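Local coordinates for protein deoxyhypusine hydroxylase (Homo sapiens, PDB 4D50) that hydroxylates the deoxyhypusine side chain of the translation factor eIF5A with a non-haem diiron centre and molecular oxygen, completing hypusine formation, at residues K60-L63 with A64-L67; I76-L79 with V80-L83; R87-P90 with M91-H94; S116-V120 with I121-E125. All coordinates share one frame; numbering follows the deposited sequence.

Contact 1 of 4, residues K60-L63 with A64-L67; sequences KHEL and AYCL. With FE (Fe (III) ion), chain D; PER (peroxide ion), chain E.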
loop_
_atom_site.group_PDB
_atom_site.type_symbol
_atom_site.label_atom_id
_atom_site.label_comp_id
_atom_site.label_asym_id
_atom_site.label_seq_id
_atom_site.Cartn_x
_atom_site.Cartn_y
_atom_site.Cartn_z
ATOM N N LYS A 60 -4.021 -10.208 -3.826
ATOM C CA LYS A 60 -3.766 -9.680 -5.168
ATOM C C LYS A 60 -3.293 -8.219 -5.188
ATOM O O LYS A 60 -2.409 -7.845 -5.950
ATOM C CB LYS A 60 -4.990 -9.805 -6.041
ATOM C CG LYS A 60 -5.294 -11.216 -6.525
ATOM C CD LYS A 60 -6.422 -11.221 -7.561
ATOM C CE LYS A 60 -7.755 -10.930 -6.934
ATOM N NZ LYS A 60 -8.909 -11.149 -7.833
ATOM N N HIS A 61 -3.852 -7.423 -4.324
ATOM C CA HIS A 61 -3.452 -6.025 -4.231
ATOM C C HIS A 61 -2.062 -5.882 -3.616
ATOM O O HIS A 61 -1.296 -4.989 -4.033
ATOM C CB HIS A 61 -4.556 -5.203 -3.579
ATOM C CG HIS A 61 -4.251 -4.771 -2.179
ATOM N ND1 HIS A 61 -4.063 -5.658 -1.147
ATOM C CD2 HIS A 61 -4.046 -3.527 -1.677
ATOM C CE1 HIS A 61 -3.837 -4.960 -0.028
ATOM N NE2 HIS A 61 -3.782 -3.666 -0.344
ATOM N N GLU A 62 -1.661 -6.807 -2.742
ATOM C CA GLU A 62 -0.267 -6.809 -2.195
ATOM C C GLU A 62 0.758 -7.179 -3.331
ATOM O O GLU A 62 1.904 -6.685 -3.395
ATOM C CB GLU A 62 -0.175 -7.780 -1.059
ATOM C CG GLU A 62 0.669 -7.368 0.132
ATOM C CD GLU A 62 -0.028 -6.304 0.965
ATOM O OE1 GLU A 62 -1.201 -6.476 1.351
ATOM O OE2 GLU A 62 0.585 -5.235 1.105
ATOM N N LEU A 63 0.322 -8.068 -4.191
ATOM C CA LEU A 63 1.150 -8.419 -5.346
ATOM C C LEU A 63 1.449 -7.173 -6.085
ATOM O O LEU A 63 2.583 -6.942 -6.554
ATOM C CB LEU A 63 0.477 -9.396 -6.282
ATOM C CG LEU A 63 -0.085 -10.696 -5.695
ATOM C CD1 LEU A 63 -0.849 -11.418 -6.765
ATOM C CD2 LEU A 63 1.031 -11.546 -5.194
ATOM N N ALA A 64 0.388 -6.437 -6.387
ATOM C CA ALA A 64 0.601 -5.208 -7.199
ATOM C C ALA A 64 1.449 -4.207 -6.423
ATOM O O ALA A 64 2.340 -3.572 -7.027
ATOM C CB ALA A 64 -0.729 -4.536 -7.584
ATOM N N TYR A 65 1.207 -4.022 -5.137
ATOM C CA TYR A 65 2.029 -3.127 -4.348
ATOM C C TYR A 65 3.517 -3.466 -4.405
ATOM O O TYR A 65 4.371 -2.636 -4.669
ATOM C CB TYR A 65 1.576 -3.152 -2.892
ATOM C CG TYR A 65 2.399 -2.363 -1.921
ATOM C CD1 TYR A 65 2.344 -0.976 -1.879
ATOM C CD2 TYR A 65 3.366 -3.002 -1.135
ATOM C CE1 TYR A 65 3.145 -0.245 -0.978
ATOM C CE2 TYR A 65 4.118 -2.308 -0.217
ATOM C CZ TYR A 65 4.072 -0.932 -0.201
ATOM O OH TYR A 65 4.815 -0.300 0.720
ATOM N N CYS A 66 3.799 -4.742 -4.282
ATOM C CA CYS A 66 5.169 -5.261 -4.324
ATOM C C CYS A 66 5.813 -4.975 -5.668
ATOM O O CYS A 66 6.954 -4.540 -5.683
ATOM C CB CYS A 66 5.292 -6.754 -3.975
ATOM S SG CYS A 66 5.059 -7.033 -2.209
ATOM N N LEU A 67 5.082 -5.176 -6.788
ATOM C CA LEU A 67 5.695 -4.932 -8.108
ATOM C C LEU A 67 6.008 -3.462 -8.253
ATOM O O LEU A 67 6.939 -3.057 -8.970
ATOM C CB LEU A 67 4.738 -5.386 -9.239
ATOM C CG LEU A 67 4.554 -6.936 -9.320
ATOM C CD1 LEU A 67 3.535 -7.276 -10.365
ATOM C CD2 LEU A 67 5.874 -7.678 -9.580
HETATM FE FE FE D . -4.155 -1.904 1.139
HETATM O O1 PER E . -5.425 -0.779 -1.052
HETATM O O2 PER E . -6.045 -1.222 0.289
HETATM O O HOH W 1 -2.780 -0.337 -0.010
HETATM O O HOH W 2 -2.303 -2.440 2.111
#
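Ala-64 N donates to Lys-60 O at 3.2 Å, and the next three amides repeat the step: Tyr-65 N to His-61 O, Cys-66 N to Glu-62 O and Leu-67 N to Leu-63 O. These i to i+4 bonds make residues 60-67 two unbroken turns inside helix 57-70, the helix that carries the first iron-binding histidine.

The side chains fan out from this backbone to different neighbours. His-61 reaches one iron through NE2, at 2.3 Å from the metal; chi1 of 107° lies away from the staggered positions and swings the ring toward the diiron site. Its CD2 passes 3.1 Å from O1 of the peroxide, while O2 of the peroxide is the atom bound to this iron. The other ring nitrogen, ND1, is held by Leu-58 O one turn earlier, which fixes the rotation of the imidazole. His-245, Glu-246 and two waters fill the remaining places on the metal.

Glu-62 bends back toward Tyr-65, its OE2 4.2 Å from CD2 of the phenol ring. The hydroxyl of Tyr-65 hydrogen-bonds to that of Tyr-216. On another side of the helix Leu-63 and Leu-67 pack on Ile-48, and CG of Leu-67 lies 3.4 Å from Leu-63 O. One side of these turns thus serves metal chemistry and another hydrophobic packing, and the bond at ND1 would probably make NE2 a stronger donor to the iron.

Contact 2 of 4, residues I76-L79 with V80-L83; sequences IPML and VDVL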
loop_
_atom_site.group_PDB
_atom_site.type_symbol
_atom_site.label_atom_id
_atom_site.label_comp_id
_atom_site.label_asym_id
_atom_site.label_seq_id
_atom_site.Cartn_x
_atom_site.Cartn_y
_atom_site.Cartn_z
ATOM N N ILE A 76 5.701 -4.002 -15.955
ATOM C CA ILE A 76 4.717 -3.072 -16.456
ATOM C C ILE A 76 3.553 -3.697 -17.196
ATOM O O ILE A 76 2.407 -3.332 -16.999
ATOM C CB ILE A 76 5.424 -1.953 -17.307
ATOM C CG1 ILE A 76 6.034 -0.913 -16.370
ATOM C CG2 ILE A 76 4.448 -1.270 -18.265
ATOM C CD1 ILE A 76 6.998 0.053 -17.046
ATOM N N PRO A 77 3.839 -4.672 -18.127
ATOM C CA PRO A 77 2.746 -5.332 -18.823
ATOM C C PRO A 77 1.699 -6.003 -17.920
ATOM O O PRO A 77 0.535 -5.892 -18.166
ATOM C CB PRO A 77 3.456 -6.355 -19.727
ATOM C CG PRO A 77 4.794 -5.765 -19.919
ATOM C CD PRO A 77 5.158 -5.106 -18.604
ATOM N N MET A 78 2.126 -6.666 -16.880
ATOM C CA MET A 78 1.216 -7.389 -15.977
ATOM C C MET A 78 0.406 -6.350 -15.248
ATOM O O MET A 78 -0.785 -6.518 -15.091
ATOM C CB MET A 78 1.990 -8.239 -14.968
ATOM C CG MET A 78 1.095 -9.042 -14.048
ATOM S SD MET A 78 -0.055 -10.256 -14.754
ATOM C CE MET A 78 0.790 -11.074 -16.053
ATOM N N LEU A 79 1.046 -5.275 -14.839
ATOM C CA LEU A 79 0.319 -4.227 -14.026
ATOM C C LEU A 79 -0.721 -3.493 -14.906
ATOM O O LEU A 79 -1.805 -3.132 -14.463
ATOM C CB LEU A 79 1.257 -3.225 -13.410
ATOM C CG LEU A 79 2.102 -3.794 -12.267
ATOM C CD1 LEU A 79 3.268 -2.919 -11.881
ATOM C CD2 LEU A 79 1.193 -4.007 -11.059
ATOM N N VAL A 80 -0.394 -3.332 -16.184
ATOM C CA VAL A 80 -1.367 -2.782 -17.125
ATOM C C VAL A 80 -2.590 -3.702 -17.226
ATOM O O VAL A 80 -3.762 -3.241 -17.243
ATOM C CB VAL A 80 -0.663 -2.430 -18.481
ATOM C CG1 VAL A 80 -1.695 -2.046 -19.521
ATOM C CG2 VAL A 80 0.296 -1.265 -18.302
ATOM N N ASP A 81 -2.347 -4.990 -17.417
ATOM C CA ASP A 81 -3.388 -5.995 -17.559
ATOM C C ASP A 81 -4.270 -5.951 -16.313
ATOM O O ASP A 81 -5.468 -5.940 -16.447
ATOM C CB ASP A 81 -2.851 -7.434 -17.682
ATOM C CG ASP A 81 -2.194 -7.744 -19.020
ATOM O OD1 ASP A 81 -2.333 -6.942 -19.947
ATOM O OD2 ASP A 81 -1.553 -8.823 -19.143
ATOM N N VAL A 82 -3.693 -5.851 -15.121
ATOM C CA VAL A 82 -4.526 -5.712 -13.892
ATOM C C VAL A 82 -5.325 -4.410 -13.836
ATOM O O VAL A 82 -6.473 -4.394 -13.499
ATOM C CB VAL A 82 -3.668 -5.900 -12.639
ATOM C CG1 VAL A 82 -4.502 -5.599 -11.400
ATOM C CG2 VAL A 82 -3.081 -7.290 -12.620
ATOM N N LEU A 83 -4.688 -3.287 -14.136
ATOM C CA LEU A 83 -5.357 -2.029 -14.169
ATOM C C LEU A 83 -6.536 -2.055 -15.119
ATOM O O LEU A 83 -7.592 -1.541 -14.787
ATOM C CB LEU A 83 -4.458 -0.920 -14.657
ATOM C CG LEU A 83 -5.022 0.470 -14.764
ATOM C CD1 LEU A 83 -5.705 0.909 -13.484
ATOM C CD2 LEU A 83 -3.954 1.472 -15.229
#
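Val-80 N donates to Ile-76 O over 2.9 Å, and the same oxygen also lies against CG2 of Val-80 at 3.2 Å. That methyl is anti to the carbonyl carbon of its own residue, which lays it back over the preceding turn, where it meets CG2 of Ile-76 at 4.2 Å. The two branched side chains cross obliquely, a light apolar contact beside the backbone bond. Leu-83 N to Leu-79 O closes the last turn at 2.9 Å, with an N-H...O angle of 168°.

Residues 76-83 form most of helix 76-84, the second helix of the first HEAT-like repeat, which packs against its partner, helix 57-70. Leu-79 makes that link, touching Ala-64 and Leu-67, and it also reaches Leu-100 and Ile-103 in the next repeat. Val-82 turns to Val-92 and Ala-96 of helix 90-103, and Val-80 to Ile-111 of helix 109-115. Pro-77, Met-78 and Asp-81 belong to the outer side. There Asp-81 has CG beside its backbone N (chi1 -73°), folding the carboxylate back over the turn until CG stands 3.4 Å from Pro-77 O. CE of Met-78 comes within 4.5 Å of OD2 of Asp-81.

Contact 3 of 4, residues R87-P90 with M91-H94; sequences RQEP and MVRH. With FE (Fe (III) ion), chain C; PER (peroxide ion), chain E.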
loop_
_atom_site.group_PDB
_atom_site.type_symbol
_atom_site.label_atom_id
_atom_site.label_comp_id
_atom_site.label_asym_id
_atom_site.label_seq_id
_atom_site.Cartn_x
_atom_site.Cartn_y
_atom_site.Cartn_z
ATOM N N ARG A 87 -12.887 -6.761 -14.075
ATOM C CA ARG A 87 -13.374 -7.778 -13.161
ATOM C C ARG A 87 -12.581 -7.735 -11.824
ATOM O O ARG A 87 -13.125 -8.135 -10.755
ATOM C CB ARG A 87 -13.275 -9.173 -13.779
ATOM C CG ARG A 87 -13.939 -9.321 -15.147
ATOM C CD ARG A 87 -13.029 -10.083 -16.111
ATOM N NE ARG A 87 -13.824 -11.068 -16.851
ATOM C CZ ARG A 87 -13.863 -12.375 -16.595
ATOM N NH1 ARG A 87 -13.066 -12.938 -15.679
ATOM N NH2 ARG A 87 -14.651 -13.152 -17.320
ATOM N N GLN A 88 -11.354 -7.204 -11.840
ATOM C CA GLN A 88 -10.569 -7.099 -10.586
ATOM C C GLN A 88 -11.249 -6.127 -9.615
ATOM O O GLN A 88 -11.780 -5.130 -10.063
ATOM C CB GLN A 88 -9.120 -6.636 -10.862
ATOM C CG GLN A 88 -8.247 -7.584 -11.639
ATOM C CD GLN A 88 -7.751 -8.778 -10.857
ATOM O OE1 GLN A 88 -7.011 -9.581 -11.379
ATOM N NE2 GLN A 88 -8.136 -8.887 -9.624
ATOM N N GLU A 89 -11.191 -6.364 -8.290
ATOM C CA GLU A 89 -11.781 -5.429 -7.303
ATOM C C GLU A 89 -11.124 -4.064 -7.473
ATOM O O GLU A 89 -9.964 -4.041 -7.831
ATOM C CB GLU A 89 -11.527 -5.902 -5.871
ATOM C CG GLU A 89 -12.109 -7.301 -5.513
ATOM C CD GLU A 89 -11.447 -8.531 -6.196
ATOM O OE1 GLU A 89 -10.340 -8.509 -6.867
ATOM O OE2 GLU A 89 -12.056 -9.615 -6.039
ATOM N N PRO A 90 -11.825 -2.965 -7.131
ATOM C CA PRO A 90 -11.256 -1.596 -7.118
ATOM C C PRO A 90 -9.872 -1.464 -6.403
ATOM O O PRO A 90 -8.965 -0.766 -6.869
ATOM C CB PRO A 90 -12.315 -0.792 -6.342
ATOM C CG PRO A 90 -13.600 -1.505 -6.587
ATOM C CD PRO A 90 -13.249 -2.960 -6.707
ATOM N N MET A 91 -9.783 -2.086 -5.253
ATOM C CA MET A 91 -8.581 -2.085 -4.426
ATOM C C MET A 91 -7.390 -2.672 -5.205
ATOM O O MET A 91 -6.239 -2.214 -5.063
ATOM C CB MET A 91 -8.912 -2.896 -3.174
ATOM C CG MET A 91 -7.820 -3.474 -2.339
ATOM S SD MET A 91 -8.709 -4.322 -1.004
ATOM C CE MET A 91 -7.300 -4.750 -0.007
ATOM N N VAL A 92 -7.677 -3.675 -6.024
ATOM C CA VAL A 92 -6.656 -4.331 -6.765
ATOM C C VAL A 92 -6.247 -3.418 -7.958
ATOM O O VAL A 92 -5.055 -3.237 -8.244
ATOM C CB VAL A 92 -7.110 -5.723 -7.229
ATOM C CG1 VAL A 92 -6.107 -6.290 -8.153
ATOM C CG2 VAL A 92 -7.223 -6.659 -6.003
ATOM N N ARG A 93 -7.239 -2.861 -8.650
ATOM C CA ARG A 93 -6.969 -2.041 -9.816
ATOM C C ARG A 93 -6.277 -0.776 -9.373
ATOM O O ARG A 93 -5.344 -0.314 -10.060
ATOM C CB ARG A 93 -8.286 -1.738 -10.625
ATOM C CG ARG A 93 -8.957 -3.020 -11.197
ATOM C CD ARG A 93 -10.265 -2.696 -11.943
ATOM N NE ARG A 93 -9.926 -1.761 -13.014
ATOM C CZ ARG A 93 -10.577 -0.676 -13.402
ATOM N NH1 ARG A 93 -11.744 -0.323 -12.885
ATOM N NH2 ARG A 93 -10.032 0.082 -14.353
ATOM N N HIS A 94 -6.712 -0.205 -8.249
ATOM C CA HIS A 94 -6.064 1.002 -7.700
ATOM C C HIS A 94 -4.600 0.688 -7.464
ATOM O O HIS A 94 -3.678 1.467 -7.914
ATOM C CB HIS A 94 -6.733 1.532 -6.412
ATOM C CG HIS A 94 -5.786 1.729 -5.296
ATOM N ND1 HIS A 94 -4.882 2.771 -5.243
ATOM C CD2 HIS A 94 -5.591 0.990 -4.190
ATOM C CE1 HIS A 94 -4.143 2.629 -4.158
ATOM N NE2 HIS A 94 -4.567 1.566 -3.498
HETATM FE FE FE C . -3.817 0.666 -1.592
HETATM O O1 PER E . -5.425 -0.779 -1.052
HETATM O O2 PER E . -6.045 -1.222 0.289
HETATM O O HOH W 1 -2.780 -0.337 -0.010
HETATM O O HOH W 3 -2.067 1.960 -1.673
#
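His-94 is tied to Pro-90 by its backbone, N to O at 2.7 Å, while NE2 of its ring binds the second iron at 2.2 Å. Peroxide O1 lies at the edge of the imidazole, in its plane, and is itself a ligand of that metal. Glu-95 and His-212 complete the protein ligands of this iron. In the conformer modelled here CE of Met-91 probably lies near peroxide O2, but the side chain has a second conformation.

Behind these groups, Glu-89 occupies the N-cap position, and its carbonyl oxygen takes two amides: Arg-93 N in the carbonyl plane, and Val-92 N from 55° above it. Farther out, CB of Gln-88 packs on CG of Arg-93 at 3.6 Å. OE1 of Glu-89 lies 3.7 Å from CG2 of Val-92, the two side chains pointing the same way, and forms a salt bridge to Lys-60. Arg-93 sends its guanidinium toward Asp-118, with NE bonded to Leu-83 O. At the metal end, ND1 of His-94 is hydrogen-bonded to Thr-126 OG1, which is likely to steady the imidazole while its other nitrogen serves the iron.

Contact 4 of 4, residues S116-V120 with I121-E125; sequences SSDPV and IEVAE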
loop_
_atom_site.group_PDB
_atom_site.type_symbol
_atom_site.label_atom_id
_atom_site.label_comp_id
_atom_site.label_asym_id
_atom_site.label_seq_id
_atom_site.Cartn_x
_atom_site.Cartn_y
_atom_site.Cartn_z
ATOM N N SER A 116 -7.292 8.011 -15.644
ATOM C CA SER A 116 -7.659 9.085 -14.784
ATOM C C SER A 116 -9.136 9.381 -14.886
ATOM O O SER A 116 -9.651 10.091 -14.005
ATOM C CB SER A 116 -6.849 10.369 -15.112
ATOM O OG SER A 116 -5.465 10.175 -14.759
ATOM N N SER A 117 -9.780 8.862 -15.945
ATOM C CA SER A 117 -11.196 8.961 -16.161
ATOM C C SER A 117 -11.968 7.658 -15.956
ATOM O O SER A 117 -13.119 7.519 -16.384
ATOM C CB SER A 117 -11.479 9.498 -17.545
ATOM O OG SER A 117 -11.137 10.891 -17.544
ATOM N N ASP A 118 -11.366 6.715 -15.262
ATOM C CA ASP A 118 -12.027 5.423 -15.023
ATOM C C ASP A 118 -13.281 5.623 -14.229
ATOM O O ASP A 118 -13.318 6.502 -13.365
ATOM C CB ASP A 118 -11.119 4.496 -14.213
ATOM C CG ASP A 118 -11.572 3.070 -14.259
ATOM O OD1 ASP A 118 -11.244 2.374 -15.248
ATOM O OD2 ASP A 118 -12.261 2.631 -13.323
ATOM N N PRO A 119 -14.329 4.846 -14.517
ATOM C CA PRO A 119 -15.577 4.981 -13.733
ATOM C C PRO A 119 -15.486 4.703 -12.215
ATOM O O PRO A 119 -16.317 5.233 -11.463
ATOM C CB PRO A 119 -16.528 3.986 -14.398
ATOM C CG PRO A 119 -15.790 3.277 -15.486
ATOM C CD PRO A 119 -14.458 3.926 -15.669
ATOM N N VAL A 120 -14.486 3.919 -11.782
ATOM C CA VAL A 120 -14.266 3.484 -10.393
ATOM C C VAL A 120 -13.371 4.574 -9.804
ATOM O O VAL A 120 -12.231 4.791 -10.234
ATOM C CB VAL A 120 -13.558 2.131 -10.322
ATOM C CG1 VAL A 120 -13.154 1.787 -8.900
ATOM C CG2 VAL A 120 -14.469 1.017 -10.905
ATOM N N ILE A 121 -13.920 5.261 -8.851
ATOM C CA ILE A 121 -13.349 6.513 -8.338
ATOM C C ILE A 121 -11.947 6.313 -7.708
ATOM O O ILE A 121 -11.036 7.132 -7.965
ATOM C CB ILE A 121 -14.288 7.167 -7.355
ATOM C CG1 ILE A 121 -13.778 8.538 -6.963
ATOM C CG2 ILE A 121 -14.509 6.305 -6.082
ATOM C CD1 ILE A 121 -13.680 9.515 -8.106
ATOM N N GLU A 122 -11.778 5.231 -6.961
ATOM C CA GLU A 122 -10.436 4.877 -6.407
ATOM C C GLU A 122 -9.396 4.796 -7.541
ATOM O O GLU A 122 -8.191 5.174 -7.414
ATOM C CB GLU A 122 -10.450 3.492 -5.769
ATOM C CG GLU A 122 -11.238 3.417 -4.485
ATOM C CD GLU A 122 -12.727 3.237 -4.651
ATOM O OE1 GLU A 122 -13.247 3.075 -5.784
ATOM O OE2 GLU A 122 -13.385 3.202 -3.586
ATOM N N VAL A 123 -9.825 4.253 -8.660
ATOM C CA VAL A 123 -8.869 4.039 -9.809
ATOM C C VAL A 123 -8.526 5.379 -10.493
ATOM O O VAL A 123 -7.435 5.636 -10.768
ATOM C CB VAL A 123 -9.449 3.050 -10.855
ATOM C CG1 VAL A 123 -8.566 2.908 -12.094
ATOM C CG2 VAL A 123 -9.673 1.685 -10.212
ATOM N N ALA A 124 -9.559 6.125 -10.869
ATOM C CA ALA A 124 -9.447 7.484 -11.356
ATOM C C ALA A 124 -8.546 8.337 -10.497
ATOM O O ALA A 124 -7.582 8.902 -11.005
ATOM C CB ALA A 124 -10.787 8.130 -11.437
ATOM N N GLU A 125 -8.823 8.385 -9.183
ATOM C CA GLU A 125 -7.974 9.134 -8.271
ATOM C C GLU A 125 -6.530 8.658 -8.195
ATOM O O GLU A 125 -5.623 9.500 -8.197
ATOM C CB GLU A 125 -8.575 9.201 -6.861
ATOM C CG GLU A 125 -9.841 10.019 -6.835
ATOM C CD GLU A 125 -10.403 10.263 -5.426
ATOM O OE1 GLU A 125 -10.144 9.433 -4.547
ATOM O OE2 GLU A 125 -11.182 11.205 -5.229
HETATM O O HOH W 4 -16.791 4.587 -8.254
#
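Asp-118 lies across Val-123, its CB 3.7 Å from CG1 of the valine, and the two side chains meet at an angle. With CG anti to the backbone N (chi1 -164°), the carboxylate is carried over the start of the helix, where OD2 accepts from Val-120 N at 3.0 Å. That bond comes to the anti side of the oxygen, 30° out of the carboxylate plane, and closes an Asx turn. OD1 forms a salt bridge to Arg-93, so the two oxygens hold different parts of the chain. An alanine here would lose both carboxylate oxygens, which would probably leave Val-120 N without its acceptor and the Arg-93 guanidinium without its carboxylate partner.

Val-120 has CG1 anti to its backbone N (chi1 172°), and this one methyl touches CG2 of Val-123 at 3.7 Å and OE1 of Glu-122 at 3.4 Å. Glu-122 brings that oxygen back by a bend at chi2. The methyl of Ala-124 sits 3.4 Å from Ser-116 O and also near Asp-118 O, under the incoming loop.

Val-120 O receives Ala-124 N at 3.1 Å in a straight bond and Val-123 N in a weak, bent one, while a water accepts from Ile-121 N. Val-120 stands at the N-cap position of helix 121-140, reached from helix 109-115 through an Asx turn: a short interhelical connection of this HEAT-like solenoid.

Overall arrangement
Contact 1 is the buried one, nearest the centre of the chain; contacts 2, 3 and 4 are partly buried, with exposed residues in each. Contact 1 gives His-61 to one iron and contact 3 gives His-94 to the other, and the two share the peroxide and a bridging water. Contact 2 has no metal ligand and joins its neighbours mainly through apolar side chains. Only contact 1 lies wholly within a helix; contact 2 begins at the first residue of helix 76-84, and contacts 3 and 4 run from a loop into a helix, where the N-cap residue's carbonyl accepts amides of the first turn. Arg-93 of contact 3 links contacts 2 and 4.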